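Local atomic coordinates of orotidine 5'-phosphate decarboxylase (Methanocaldococcus jannaschii, PDB entry 4LUI), a protein that probably catalyses the decarboxylation of orotidine 5'-monophosphate to uridine 5'-monophosphate, the last step of de novo UMP synthesis. Residues K176-G187 and I201-I209; D84-K94 and D112-V120. One frame throughout, in Å; residues are numbered along the deposited sequence.

Contact 1: residues K176-G187 and I201-I209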
loop_
_atom_site.group_PDB
_atom_site.type_symbol
_atom_site.label_atom_id
_atom_site.label_comp_id
_atom_site.label_asym_id
_atom_site.label_seq_id
_atom_site.Cartn_x
_atom_site.Cartn_y
_atom_site.Cartn_z
ATOM N N LYS B 176 -4.614 -13.498 19.409
ATOM C CA LYS B 176 -5.918 -13.098 19.929
ATOM C C LYS B 176 -5.826 -12.685 21.386
ATOM O O LYS B 176 -6.509 -11.754 21.822
ATOM C CB LYS B 176 -6.944 -14.227 19.787
ATOM C CG LYS B 176 -7.613 -14.291 18.431
ATOM C CD LYS B 176 -8.638 -15.416 18.356
ATOM C CE LYS B 176 -9.758 -15.242 19.369
ATOM N NZ LYS B 176 -10.782 -14.257 18.935
ATOM N N GLU B 177 -4.983 -13.378 22.147
ATOM C CA GLU B 177 -4.912 -13.135 23.580
ATOM C C GLU B 177 -4.200 -11.829 23.920
ATOM O O GLU B 177 -4.509 -11.200 24.922
ATOM C CB GLU B 177 -4.306 -14.336 24.309
ATOM C CG GLU B 177 -5.223 -15.567 24.242
ATOM C CD GLU B 177 -4.741 -16.732 25.084
ATOM O OE1 GLU B 177 -3.627 -16.652 25.642
ATOM O OE2 GLU B 177 -5.486 -17.730 25.193
ATOM N N ILE B 178 -3.278 -11.406 23.059
ATOM C CA ILE B 178 -2.620 -10.115 23.234
ATOM C C ILE B 178 -3.502 -8.965 22.729
ATOM O O ILE B 178 -3.728 -7.998 23.450
ATOM C CB ILE B 178 -1.277 -10.068 22.482
ATOM C CG1 ILE B 178 -0.272 -11.039 23.096
ATOM C CG2 ILE B 178 -0.719 -8.661 22.472
ATOM C CD1 ILE B 178 0.911 -11.336 22.166
ATOM N N ALA B 179 -3.993 -9.072 21.499
ATOM C CA ALA B 179 -4.785 -7.994 20.904
ATOM C C ALA B 179 -6.170 -7.836 21.548
ATOM O O ALA B 179 -6.631 -6.713 21.757
ATOM C CB ALA B 179 -4.914 -8.187 19.398
ATOM N N GLU B 180 -6.821 -8.956 21.863
ATOM C CA GLU B 180 -8.203 -8.956 22.368
ATOM C C GLU B 180 -9.142 -8.206 21.414
ATOM O O GLU B 180 -10.080 -7.535 21.835
ATOM C CB GLU B 180 -8.281 -8.389 23.797
ATOM C CG GLU B 180 -7.408 -9.142 24.790
ATOM C CD GLU B 180 -7.599 -8.677 26.225
ATOM O OE1 GLU B 180 -8.235 -7.624 26.433
ATOM O OE2 GLU B 180 -7.113 -9.367 27.146
ATOM N N LEU B 181 -8.873 -8.335 20.122
ATOM C CA LEU B 181 -9.657 -7.708 19.074
ATOM C C LEU B 181 -10.072 -8.779 18.079
ATOM O O LEU B 181 -9.441 -9.841 18.011
ATOM C CB LEU B 181 -8.799 -6.674 18.333
ATOM C CG LEU B 181 -8.469 -5.422 19.141
ATOM C CD1 LEU B 181 -7.389 -4.624 18.453
ATOM C CD2 LEU B 181 -9.727 -4.584 19.335
ATOM N N PRO B 182 -11.119 -8.502 17.285
ATOM C CA PRO B 182 -11.430 -9.391 16.161
ATOM C C PRO B 182 -10.225 -9.615 15.246
ATOM O O PRO B 182 -9.434 -8.694 15.007
ATOM C CB PRO B 182 -12.520 -8.625 15.409
ATOM C CG PRO B 182 -13.218 -7.857 16.493
ATOM C CD PRO B 182 -12.101 -7.410 17.402
ATOM N N VAL B 183 -10.098 -10.841 14.746
ATOM C CA VAL B 183 -9.015 -11.206 13.854
ATOM C C VAL B 183 -9.613 -11.625 12.526
ATOM O O VAL B 183 -10.677 -12.269 12.485
ATOM C CB VAL B 183 -8.202 -12.381 14.426
ATOM C CG1 VAL B 183 -7.029 -12.706 13.518
ATOM C CG2 VAL B 183 -7.695 -12.031 15.805
ATOM N N ILE B 184 -8.930 -11.229 11.457
ATOM C CA ILE B 184 -9.237 -11.622 10.088
ATOM C C ILE B 184 -8.066 -12.500 9.630
ATOM O O ILE B 184 -6.918 -12.048 9.607
ATOM C CB ILE B 184 -9.341 -10.379 9.206
ATOM C CG1 ILE B 184 -10.501 -9.497 9.695
ATOM C CG2 ILE B 184 -9.531 -10.759 7.754
ATOM C CD1 ILE B 184 -10.400 -8.039 9.231
ATOM N N THR B 185 -8.350 -13.756 9.305
ATOM C CA THR B 185 -7.291 -14.739 9.082
ATOM C C THR B 185 -7.713 -15.758 8.015
ATOM O O THR B 185 -8.902 -15.997 7.820
ATOM C CB THR B 185 -6.946 -15.450 10.415
ATOM O OG1 THR B 185 -5.708 -16.158 10.287
ATOM C CG2 THR B 185 -8.037 -16.427 10.832
ATOM N N PRO B 186 -6.751 -16.360 7.300
ATOM C CA PRO B 186 -7.205 -17.334 6.297
ATOM C C PRO B 186 -7.890 -18.540 6.917
ATOM O O PRO B 186 -7.431 -19.058 7.933
ATOM C CB PRO B 186 -5.899 -17.773 5.626
ATOM C CG PRO B 186 -4.993 -16.612 5.805
ATOM C CD PRO B 186 -5.311 -16.079 7.180
ATOM N N GLY B 187 -8.972 -18.996 6.293
ATOM C CA GLY B 187 -9.724 -20.122 6.811
ATOM C C GLY B 187 -9.393 -21.406 6.081
ATOM O O GLY B 187 -9.808 -22.493 6.490
ATOM N N ILE B 201 -10.924 -21.503 18.109
ATOM C CA ILE B 201 -10.214 -20.328 18.600
ATOM C C ILE B 201 -10.992 -19.070 18.242
ATOM O O ILE B 201 -10.973 -18.087 18.971
ATOM C CB ILE B 201 -8.809 -20.233 17.953
ATOM C CG1 ILE B 201 -7.973 -21.463 18.311
ATOM C CG2 ILE B 201 -8.082 -18.956 18.373
ATOM C CD1 ILE B 201 -6.546 -21.401 17.807
ATOM N N LEU B 202 -11.697 -19.122 17.117
ATOM C CA LEU B 202 -12.392 -17.958 16.584
ATOM C C LEU B 202 -13.836 -17.872 17.069
ATOM O O LEU B 202 -14.404 -18.864 17.529
ATOM C CB LEU B 202 -12.344 -17.991 15.053
ATOM C CG LEU B 202 -10.936 -18.071 14.457
ATOM C CD1 LEU B 202 -11.004 -18.333 12.956
ATOM C CD2 LEU B 202 -10.132 -16.805 14.738
ATOM N N ASP B 203 -14.422 -16.679 16.997
ATOM C CA ASP B 203 -15.844 -16.517 17.303
ATOM C C ASP B 203 -16.565 -15.697 16.237
ATOM O O ASP B 203 -15.996 -15.416 15.163
ATOM C CB ASP B 203 -16.087 -15.968 18.728
ATOM C CG ASP B 203 -15.575 -14.547 18.931
ATOM O OD1 ASP B 203 -15.338 -13.822 17.951
ATOM O OD2 ASP B 203 -15.428 -14.140 20.107
ATOM N N GLU B 204 -17.797 -15.303 16.545
ATOM C CA GLU B 204 -18.687 -14.678 15.566
ATOM C C GLU B 204 -18.245 -13.270 15.188
ATOM O O GLU B 204 -18.753 -12.689 14.221
ATOM C CB GLU B 204 -20.145 -14.690 16.061
ATOM C CG GLU B 204 -20.478 -13.660 17.128
ATOM C CD GLU B 204 -20.224 -14.165 18.533
ATOM O OE1 GLU B 204 -19.496 -15.171 18.687
ATOM O OE2 GLU B 204 -20.769 -13.560 19.484
ATOM N N ASN B 205 -17.286 -12.724 15.934
ATOM C CA ASN B 205 -16.723 -11.430 15.574
ATOM C C ASN B 205 -15.421 -11.509 14.792
ATOM O O ASN B 205 -14.920 -10.491 14.309
ATOM C CB ASN B 205 -16.571 -10.557 16.809
ATOM C CG ASN B 205 -17.910 -10.168 17.386
ATOM O OD1 ASN B 205 -18.756 -9.610 16.681
ATOM N ND2 ASN B 205 -18.135 -10.500 18.645
ATOM N N ASP B 206 -14.885 -12.717 14.644
ATOM C CA ASP B 206 -13.729 -12.923 13.767
ATOM C C ASP B 206 -14.179 -13.197 12.330
ATOM O O ASP B 206 -15.361 -13.455 12.079
ATOM C CB ASP B 206 -12.881 -14.091 14.276
ATOM C CG ASP B 206 -12.336 -13.849 15.677
ATOM O OD1 ASP B 206 -11.915 -12.712 15.967
ATOM O OD2 ASP B 206 -12.334 -14.797 16.484
ATOM N N TYR B 207 -13.233 -13.132 11.395
ATOM C CA TYR B 207 -13.502 -13.473 10.000
ATOM C C TYR B 207 -12.488 -14.498 9.524
ATOM O O TYR B 207 -11.302 -14.416 9.868
ATOM C CB TYR B 207 -13.336 -12.257 9.085
ATOM C CG TYR B 207 -14.201 -11.047 9.350
ATOM C CD1 TYR B 207 -13.945 -10.204 10.436
ATOM C CD2 TYR B 207 -15.228 -10.706 8.476
ATOM C CE1 TYR B 207 -14.716 -9.076 10.663
ATOM C CE2 TYR B 207 -16.005 -9.573 8.693
ATOM C CZ TYR B 207 -15.734 -8.761 9.786
ATOM O OH TYR B 207 -16.499 -7.640 10.017
ATOM N N VAL B 208 -12.941 -15.453 8.721
ATOM C CA VAL B 208 -12.010 -16.289 7.976
ATOM C C VAL B 208 -12.066 -15.894 6.508
ATOM O O VAL B 208 -13.139 -15.615 5.963
ATOM C CB VAL B 208 -12.279 -17.808 8.132
ATOM C CG1 VAL B 208 -11.893 -18.283 9.532
ATOM C CG2 VAL B 208 -13.739 -18.144 7.815
ATOM N N ILE B 209 -10.897 -15.858 5.887
ATOM C CA ILE B 209 -10.776 -15.453 4.488
ATOM C C ILE B 209 -10.691 -16.676 3.591
ATOM O O ILE B 209 -9.937 -17.610 3.862
ATOM C CB ILE B 209 -9.501 -14.647 4.247
ATOM C CG1 ILE B 209 -9.434 -13.420 5.159
ATOM C CG2 ILE B 209 -9.406 -14.213 2.785
ATOM C CD1 ILE B 209 -8.061 -12.754 5.111
#

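Contact 2: residues D84-K94 and D112-V120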
loop_
_atom_site.group_PDB
_atom_site.type_symbol
_atom_site.label_atom_id
_atom_site.label_comp_id
_atom_site.label_asym_id
_atom_site.label_seq_id
_atom_site.Cartn_x
_atom_site.Cartn_y
_atom_site.Cartn_z
ATOM N N ASP B 84 1.808 5.095 4.704
ATOM C CA ASP B 84 2.423 6.394 4.441
ATOM C C ASP B 84 2.419 7.303 5.677
ATOM O O ASP B 84 2.070 6.874 6.774
ATOM C CB ASP B 84 1.735 7.075 3.242
ATOM C CG ASP B 84 2.710 7.798 2.336
ATOM O OD1 ASP B 84 3.474 8.651 2.847
ATOM O OD2 ASP B 84 2.718 7.500 1.115
ATOM N N ILE B 85 2.839 8.549 5.487
ATOM C CA ILE B 85 2.834 9.540 6.558
ATOM C C ILE B 85 1.392 9.920 6.885
ATOM O O ILE B 85 0.497 9.689 6.081
ATOM C CB ILE B 85 3.624 10.799 6.158
ATOM C CG1 ILE B 85 2.944 11.540 4.996
ATOM C CG2 ILE B 85 5.065 10.429 5.834
ATOM C CD1 ILE B 85 3.687 12.791 4.578
ATOM N N PRO B 86 1.162 10.511 8.066
ATOM C CA PRO B 86 -0.224 10.831 8.430
ATOM C C PRO B 86 -1.032 11.592 7.372
ATOM O O PRO B 86 -2.152 11.169 7.089
ATOM C CB PRO B 86 -0.060 11.659 9.707
ATOM C CG PRO B 86 1.132 11.017 10.359
ATOM C CD PRO B 86 2.075 10.655 9.220
ATOM N N ALA B 87 -0.477 12.654 6.787
ATOM C CA ALA B 87 -1.221 13.469 5.824
ATOM C C ALA B 87 -1.678 12.651 4.614
ATOM O O ALA B 87 -2.807 12.783 4.146
ATOM C CB ALA B 87 -0.390 14.656 5.372
ATOM N N THR B 88 -0.795 11.809 4.101
ATOM C CA THR B 88 -1.146 10.997 2.949
ATOM C C THR B 88 -2.116 9.874 3.326
ATOM O O THR B 88 -3.058 9.579 2.585
ATOM C CB THR B 88 0.108 10.461 2.269
ATOM O OG1 THR B 88 0.867 11.577 1.788
ATOM C CG2 THR B 88 -0.248 9.564 1.079
ATOM N N ASN B 89 -1.881 9.246 4.476
ATOM C CA ASN B 89 -2.796 8.226 4.980
ATOM C C ASN B 89 -4.212 8.768 5.095
ATOM O O ASN B 89 -5.179 8.074 4.747
ATOM C CB ASN B 89 -2.341 7.684 6.345
ATOM C CG ASN B 89 -1.358 6.548 6.230
ATOM O OD1 ASN B 89 -0.689 6.388 5.208
ATOM N ND2 ASN B 89 -1.262 5.742 7.280
ATOM N N GLU B 90 -4.334 10.003 5.587
ATOM C CA GLU B 90 -5.644 10.632 5.740
ATOM C C GLU B 90 -6.354 10.770 4.381
ATOM O O GLU B 90 -7.539 10.455 4.250
ATOM C CB GLU B 90 -5.522 11.989 6.432
ATOM C CG GLU B 90 -6.807 12.785 6.399
ATOM C CD GLU B 90 -6.652 14.157 7.010
ATOM O OE1 GLU B 90 -5.502 14.537 7.323
ATOM O OE2 GLU B 90 -7.679 14.852 7.171
ATOM N N LYS B 91 -5.619 11.221 3.372
ATOM C CA LYS B 91 -6.178 11.402 2.036
ATOM C C LYS B 91 -6.603 10.070 1.413
ATOM O O LYS B 91 -7.666 9.981 0.802
ATOM C CB LYS B 91 -5.168 12.110 1.121
ATOM C CG LYS B 91 -4.888 13.547 1.523
ATOM C CD LYS B 91 -3.801 14.162 0.655
ATOM C CE LYS B 91 -3.385 15.524 1.180
ATOM N NZ LYS B 91 -2.181 16.026 0.462
ATOM N N ILE B 92 -5.761 9.048 1.553
ATOM C CA ILE B 92 -6.097 7.701 1.083
ATOM C C ILE B 92 -7.351 7.185 1.799
ATOM O O ILE B 92 -8.258 6.645 1.165
ATOM C CB ILE B 92 -4.921 6.720 1.279
ATOM C CG1 ILE B 92 -3.762 7.119 0.361
ATOM C CG2 ILE B 92 -5.370 5.285 0.960
ATOM C CD1 ILE B 92 -2.472 6.343 0.606
ATOM N N ALA B 93 -7.405 7.377 3.115
ATOM C CA ALA B 93 -8.561 6.929 3.895
ATOM C C ALA B 93 -9.861 7.600 3.447
ATOM O O ALA B 93 -10.903 6.947 3.328
ATOM C CB ALA B 93 -8.320 7.169 5.372
ATOM N N LYS B 94 -9.814 8.906 3.212
ATOM C CA LYS B 94 -11.015 9.624 2.792
ATOM C C LYS B 94 -11.560 9.081 1.474
ATOM O O LYS B 94 -12.759 8.796 1.344
ATOM C CB LYS B 94 -10.747 11.126 2.668
ATOM C CG LYS B 94 -10.589 11.827 4.000
ATOM C CD LYS B 94 -10.524 13.330 3.819
ATOM C CE LYS B 94 -10.252 14.035 5.138
ATOM N NZ LYS B 94 -10.175 15.509 4.948
ATOM N N ASP B 112 0.994 7.393 14.662
ATOM C CA ASP B 112 0.365 8.578 14.089
ATOM C C ASP B 112 -0.248 8.272 12.728
ATOM O O ASP B 112 -1.325 8.766 12.403
ATOM C CB ASP B 112 1.314 9.795 14.044
ATOM C CG ASP B 112 2.605 9.532 13.286
ATOM O OD1 ASP B 112 2.867 8.378 12.881
ATOM O OD2 ASP B 112 3.368 10.505 13.111
ATOM N N SER B 113 0.428 7.439 11.946
ATOM C CA SER B 113 -0.092 7.073 10.631
ATOM C C SER B 113 -1.386 6.274 10.754
ATOM O O SER B 113 -2.320 6.462 9.977
ATOM C CB SER B 113 0.950 6.289 9.849
ATOM O OG SER B 113 2.034 7.132 9.531
ATOM N N VAL B 114 -1.441 5.385 11.738
ATOM C CA VAL B 114 -2.653 4.609 11.966
ATOM C C VAL B 114 -3.798 5.510 12.456
ATOM O O VAL B 114 -4.923 5.445 11.941
ATOM C CB VAL B 114 -2.404 3.460 12.956
ATOM C CG1 VAL B 114 -3.710 2.760 13.289
ATOM C CG2 VAL B 114 -1.381 2.475 12.382
ATOM N N LYS B 115 -3.491 6.363 13.427
ATOM C CA LYS B 115 -4.457 7.327 13.968
ATOM C C LYS B 115 -5.074 8.213 12.882
ATOM O O LYS B 115 -6.264 8.520 12.919
ATOM C CB LYS B 115 -3.776 8.195 15.032
ATOM C CG LYS B 115 -3.614 7.522 16.389
ATOM C CD LYS B 115 -2.953 8.479 17.386
ATOM C CE LYS B 115 -3.106 8.021 18.833
ATOM N NZ LYS B 115 -4.535 8.023 19.268
ATOM N N ALA B 116 -4.261 8.621 11.910
ATOM C CA ALA B 116 -4.753 9.447 10.808
ATOM C C ALA B 116 -5.887 8.756 10.057
ATOM O O ALA B 116 -6.887 9.385 9.707
ATOM C CB ALA B 116 -3.614 9.807 9.859
ATOM N N VAL B 117 -5.728 7.460 9.813
ATOM C CA VAL B 117 -6.787 6.683 9.175
ATOM C C VAL B 117 -7.993 6.530 10.110
ATOM O O VAL B 117 -9.135 6.720 9.689
ATOM C CB VAL B 117 -6.281 5.312 8.755
ATOM C CG1 VAL B 117 -7.389 4.522 8.092
ATOM C CG2 VAL B 117 -5.117 5.482 7.788
ATOM N N GLN B 118 -7.733 6.219 11.381
ATOM C CA GLN B 118 -8.801 6.089 12.372
ATOM C C GLN B 118 -9.659 7.338 12.494
ATOM O O GLN B 118 -10.885 7.252 12.598
ATOM C CB GLN B 118 -8.208 5.763 13.741
ATOM C CG GLN B 118 -7.670 4.362 13.865
ATOM C CD GLN B 118 -7.231 4.091 15.281
ATOM O OE1 GLN B 118 -6.216 4.618 15.731
ATOM N NE2 GLN B 118 -8.023 3.311 16.012
ATOM N N ASP B 119 -9.017 8.500 12.483
ATOM C CA ASP B 119 -9.738 9.754 12.629
ATOM C C ASP B 119 -10.747 9.952 11.496
ATOM O O ASP B 119 -11.857 10.439 11.725
ATOM C CB ASP B 119 -8.773 10.934 12.739
ATOM C CG ASP B 119 -8.047 10.973 14.085
ATOM O OD1 ASP B 119 -8.385 10.168 14.985
ATOM O OD2 ASP B 119 -7.141 11.819 14.246
ATOM N N VAL B 120 -10.373 9.546 10.287
ATOM C CA VAL B 120 -11.281 9.614 9.148
ATOM C C VAL B 120 -12.408 8.605 9.322
ATOM O O VAL B 120 -13.592 8.936 9.145
ATOM C CB VAL B 120 -10.542 9.315 7.822
ATOM C CG1 VAL B 120 -11.531 9.141 6.647
ATOM C CG2 VAL B 120 -9.535 10.403 7.531
#

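Contact 1: residues K176-G187 and I201-I209
Lys176 reaches Asp206 by a chain that runs extended at chi2 and then bends twice, at chi3 (61°) and chi4 (79°), bringing NZ down onto the carboxylate; Asp206 turns its CG beside its own backbone N, opposite its carbonyl carbon (chi1 -61°), and comes from the other direction. Lys176 NZ lies 3.0 Å from Asp206 OD2, on the syn lone pair, in a salt bridge. On the way Lys176 CD lies against Ile201 CG2 at 3.6 Å. The other carboxylate oxygen, Asp206 OD1, takes the backbone N of Val183 at 2.9 Å, on its anti side and well out of the carboxylate plane. OD2 also accepts from Asp203 N, within the type I turn 203-206.

From here the two chains run on as parallel strands. Tyr207 N gives to Val183 O at 2.9 Å, Thr185 N to Tyr207 O, Ile209 N to Thr185 O, and Gly187 N to Ile209 O at 3.0 Å. On one face of the sheet Ile184 splits its branches: CG1 sits 3.6 Å from Tyr207 CD1, while CG2 meets Ile209 CD1, also at 3.6 Å. Beyond this packing the Tyr207 hydroxyl bonds to Glu75. On the other face Val208 CB sits close over Gly187 CA, where a side chain would collide.

These are strands seven and eight of the TIM barrel, and Pro186 and Gly187 belong to the predicted substrate site. A buried carboxylate gripped by a lysine and two backbone N-H groups is probably held as the anion, tying the 203-206 turn to the start of strand 183-186.

Contact 2: residues D84-K94 and D112-V120
Ser113 and Asn89 carry the polar part of this helix pair, in two hydrogen bonds that cross in opposite senses. Ser113 OG donates to Asp84 O at 2.8 Å, in the carbonyl plane. Asn89 returns a bond: ND2 reaches Ser113 O at 3.0 Å, with the acceptor near the amide plane but the donor standing above the carbonyl plane, 59° out of it. CG of Asn89 sits beside its own backbone N (chi1 -87°), and a small chi2 of 22° turns the amide so that its other end, OD1, takes Asp84 N at 2.9 Å. One amide thus joins the loop before helix 86-97 to the neighbouring helix; an alanine here would probably leave Asp84 N and Ser113 O without these partners and let the loop shift.

Van der Waals packing continues along both helices. The Pro86 ring puts CG over the Asp112 carboxylate, 3.6 Å from its CG, and CB against Ala116 CB. Ala93 CB then fits between Val117 CG1 and Val120 CB, 3.9 Å from each. Val117 turns its second branch, CG2, to Asn89 CB. Val120 CG2 meets Glu90 CG at 3.8 Å, while its CG1 lies against Lys94 CG, both long chains crossing the valine at about a right angle.

Of the charged groups, Lys94 and Glu90 form a weak salt bridge along the exposed side of one helix, whereas the buried Asp84 pairs through OD2 with Lys81 of the second subunit, whose His136 also packs on Ile85, Asp112 and Ser113.

The segments 86-94 and 112-120, their axes 8.0 Å apart, belong to helices 86-97 and 111-124, neighbours in the outer layer of a TIM barrel, their N-terminal ends forming part of the dimer interface, with Asp84 to Thr88 in the predicted substrate site.

Contact 1 belongs to the barrel wall itself, whereas contact 2 lies in the helical layer outside it, their centres 24 Å apart and their nearest atoms about 8 Å apart without touching. They share no helix or strand. Both are partly buried, but contact 1 lies nearer the centre of the chain, 11 Å from it against 18 Å for contact 2, which sits closer to the surface. Backbone bonds dominate the first, with one charged pair at the start of strand 183-186; small apolar side chains dominate the second, with side-chain hydrogen bonds confined to one end. Both include residues predicted to bind substrate, but only contact 2 is touched by the second subunit.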